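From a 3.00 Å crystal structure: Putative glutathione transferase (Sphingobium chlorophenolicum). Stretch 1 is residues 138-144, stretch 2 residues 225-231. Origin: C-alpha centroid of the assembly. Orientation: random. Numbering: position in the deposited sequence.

Stretch 1, residues 138-144: SSEIIRI
Stretch 2, residues 225-231: TEADIRL

Both stretches belong to one chain. Residues 138-144 are helical, and so are 226-231; both helices continue later in the chain. The axes approach to 11.7 Å, and their N-to-C directions differ by 136°, so the helices run obliquely, closer to antiparallel than parallel. In register, Ser-139 CA lies 8.3 Å from Arg-230 CA, and Ile-142 CA lies 7.9 Å from Glu-226 CA. The contact is modest, burying 240 Å² over both sides.

Backbone bonds hold each helix. Ile-142 N donates to Ser-138 O at 3.2 Å, and Ile-144 N to Glu-140 O at 3.1 Å. In the second helix, Ile-229 N donates to Thr-225 O at 3.2 Å and Leu-231 N to Ala-227 O at 3.1 Å. Thr-225 (phi/psi -141/-178, chi1 p) is the N-cap: Thr-225 OG1 accepts from Ala-227 N at 3.3 Å. Asp-228 OD1 accepts from Thr-225 N at 2.9 Å, which ties down the same turn.

The charged pairing is Arg-143 with Glu-226. Arg-143 starts sideways (chi1 -92°, chi2 t, chi3 -143°), but its end comes nearer the second helix. Glu-226 points toward the first helix, with chi1 p, chi2 t and chi3 59°. Arg-143 NH1 donates to Glu-226 OE2 at 2.6 Å and lies 2.5 Å from Glu-226 OE1, forming a salt bridge. NH1 is modelled too close to the carboxylate, so these distances are less certain. Arg-230 NH1 adds a long salt bridge to Glu-226 OE2 at 3.6 Å, so one carboxylate serves two cations.

Apolar packing centres on Ile-142 (chi1 -103°, chi2 t), which points toward the second helix. Ile-142 CD1 lies 3.9 Å from Arg-230 CG, part of the aliphatic stem, and 4.4 Å from Ile-229 CG2. Arg-230 (m, t, p) also brings Arg-230 NH1 to 3.7 Å from Ser-139 CB, a van der Waals contact.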

# COMPACT_ATOMS: atom_id res chain seq x y z
N SER A 138 -18.83 -20.44 5.03
CA SER A 138 -17.61 -21.14 4.50
C SER A 138 -17.09 -22.26 5.40
O SER A 138 -16.99 -23.44 5.01
CB SER A 138 -16.47 -20.16 4.25
OG SER A 138 -16.75 -18.95 4.96
N SER A 139 -16.74 -21.90 6.63
CA SER A 139 -16.20 -22.88 7.54
C SER A 139 -17.02 -24.14 7.46
O SER A 139 -16.48 -25.21 7.29
CB SER A 139 -16.23 -22.33 8.92
OG SER A 139 -17.42 -21.61 9.11
N GLU A 140 -18.34 -24.02 7.56
CA GLU A 140 -19.24 -25.17 7.49
C GLU A 140 -19.23 -25.93 6.17
O GLU A 140 -19.04 -27.13 6.20
CB GLU A 140 -20.66 -24.81 7.91
CG GLU A 140 -20.69 -24.42 9.40
CD GLU A 140 -22.06 -24.01 9.89
OE1 GLU A 140 -23.04 -24.13 9.13
OE2 GLU A 140 -22.15 -23.58 11.05
N ILE A 141 -19.43 -25.25 5.03
CA ILE A 141 -19.46 -25.89 3.70
C ILE A 141 -18.28 -26.79 3.44
O ILE A 141 -18.44 -27.97 3.15
CB ILE A 141 -19.50 -24.88 2.60
CG1 ILE A 141 -20.81 -24.17 2.71
CG2 ILE A 141 -19.42 -25.53 1.27
CD1 ILE A 141 -20.87 -22.91 1.92
N ILE A 142 -17.08 -26.22 3.51
CA ILE A 142 -15.84 -26.97 3.61
C ILE A 142 -16.04 -28.37 4.24
O ILE A 142 -15.60 -29.39 3.68
CB ILE A 142 -14.89 -26.15 4.47
CG1 ILE A 142 -13.87 -25.46 3.67
CG2 ILE A 142 -14.01 -26.98 5.33
CD1 ILE A 142 -12.67 -25.26 4.64
N ARG A 143 -16.71 -28.45 5.40
CA ARG A 143 -16.87 -29.73 6.12
C ARG A 143 -17.91 -30.62 5.47
O ARG A 143 -17.73 -31.83 5.37
CB ARG A 143 -17.25 -29.51 7.58
CG ARG A 143 -16.06 -29.46 8.52
CD ARG A 143 -16.49 -29.96 9.88
NE ARG A 143 -15.87 -29.26 11.00
CZ ARG A 143 -14.92 -28.34 10.89
NH1 ARG A 143 -14.44 -28.00 9.70
NH2 ARG A 143 -14.46 -27.77 11.98
N ILE A 144 -19.01 -29.99 5.07
CA ILE A 144 -20.03 -30.66 4.31
C ILE A 144 -19.38 -31.31 3.12
O ILE A 144 -19.74 -32.39 2.77
CB ILE A 144 -21.03 -29.69 3.81
CG1 ILE A 144 -21.79 -29.11 4.96
CG2 ILE A 144 -21.98 -30.39 2.85
CD1 ILE A 144 -22.95 -28.31 4.49
N THR A 225 -4.58 -30.28 5.58
CA THR A 225 -5.86 -30.31 6.28
C THR A 225 -6.59 -28.97 6.20
O THR A 225 -6.11 -28.02 5.55
CB THR A 225 -5.70 -30.67 7.74
OG1 THR A 225 -5.29 -29.51 8.45
CG2 THR A 225 -4.64 -31.75 7.89
N GLU A 226 -7.75 -28.88 6.84
CA GLU A 226 -8.57 -27.70 6.61
C GLU A 226 -7.91 -26.48 7.21
O GLU A 226 -8.23 -25.36 6.84
CB GLU A 226 -10.01 -27.87 7.09
CG GLU A 226 -10.24 -27.60 8.56
CD GLU A 226 -11.71 -27.63 8.86
OE1 GLU A 226 -12.34 -28.67 8.61
OE2 GLU A 226 -12.26 -26.60 9.26
N ALA A 227 -6.95 -26.71 8.10
CA ALA A 227 -6.14 -25.62 8.64
C ALA A 227 -5.47 -24.87 7.50
O ALA A 227 -5.70 -23.68 7.36
CB ALA A 227 -5.12 -26.12 9.59
N ASP A 228 -4.69 -25.55 6.67
CA ASP A 228 -3.98 -24.90 5.56
C ASP A 228 -4.99 -24.34 4.57
O ASP A 228 -4.80 -23.26 4.01
CB ASP A 228 -3.03 -25.85 4.83
CG ASP A 228 -2.38 -26.85 5.76
OD1 ASP A 228 -2.98 -27.92 6.05
OD2 ASP A 228 -1.25 -26.57 6.23
N ILE A 229 -6.07 -25.08 4.36
CA ILE A 229 -7.03 -24.68 3.36
C ILE A 229 -7.70 -23.35 3.72
O ILE A 229 -8.22 -22.66 2.85
CB ILE A 229 -8.05 -25.77 3.16
CG1 ILE A 229 -7.33 -27.00 2.68
CG2 ILE A 229 -9.07 -25.38 2.14
CD1 ILE A 229 -8.22 -27.93 1.98
N ARG A 230 -7.70 -22.96 4.98
CA ARG A 230 -8.28 -21.68 5.31
C ARG A 230 -7.20 -20.63 5.51
O ARG A 230 -7.45 -19.43 5.47
CB ARG A 230 -9.14 -21.79 6.57
CG ARG A 230 -10.30 -22.75 6.44
CD ARG A 230 -10.68 -23.33 7.79
NE ARG A 230 -10.68 -22.32 8.83
CZ ARG A 230 -11.61 -22.21 9.75
NH1 ARG A 230 -12.66 -23.04 9.75
NH2 ARG A 230 -11.50 -21.24 10.65
N LEU A 231 -5.97 -21.08 5.74
CA LEU A 231 -4.90 -20.12 5.81
C LEU A 231 -4.51 -19.68 4.40
O LEU A 231 -4.24 -18.49 4.16
CB LEU A 231 -3.71 -20.71 6.51
CG LEU A 231 -2.45 -19.88 6.35
CD1 LEU A 231 -2.56 -18.56 7.00
CD2 LEU A 231 -1.35 -20.62 7.00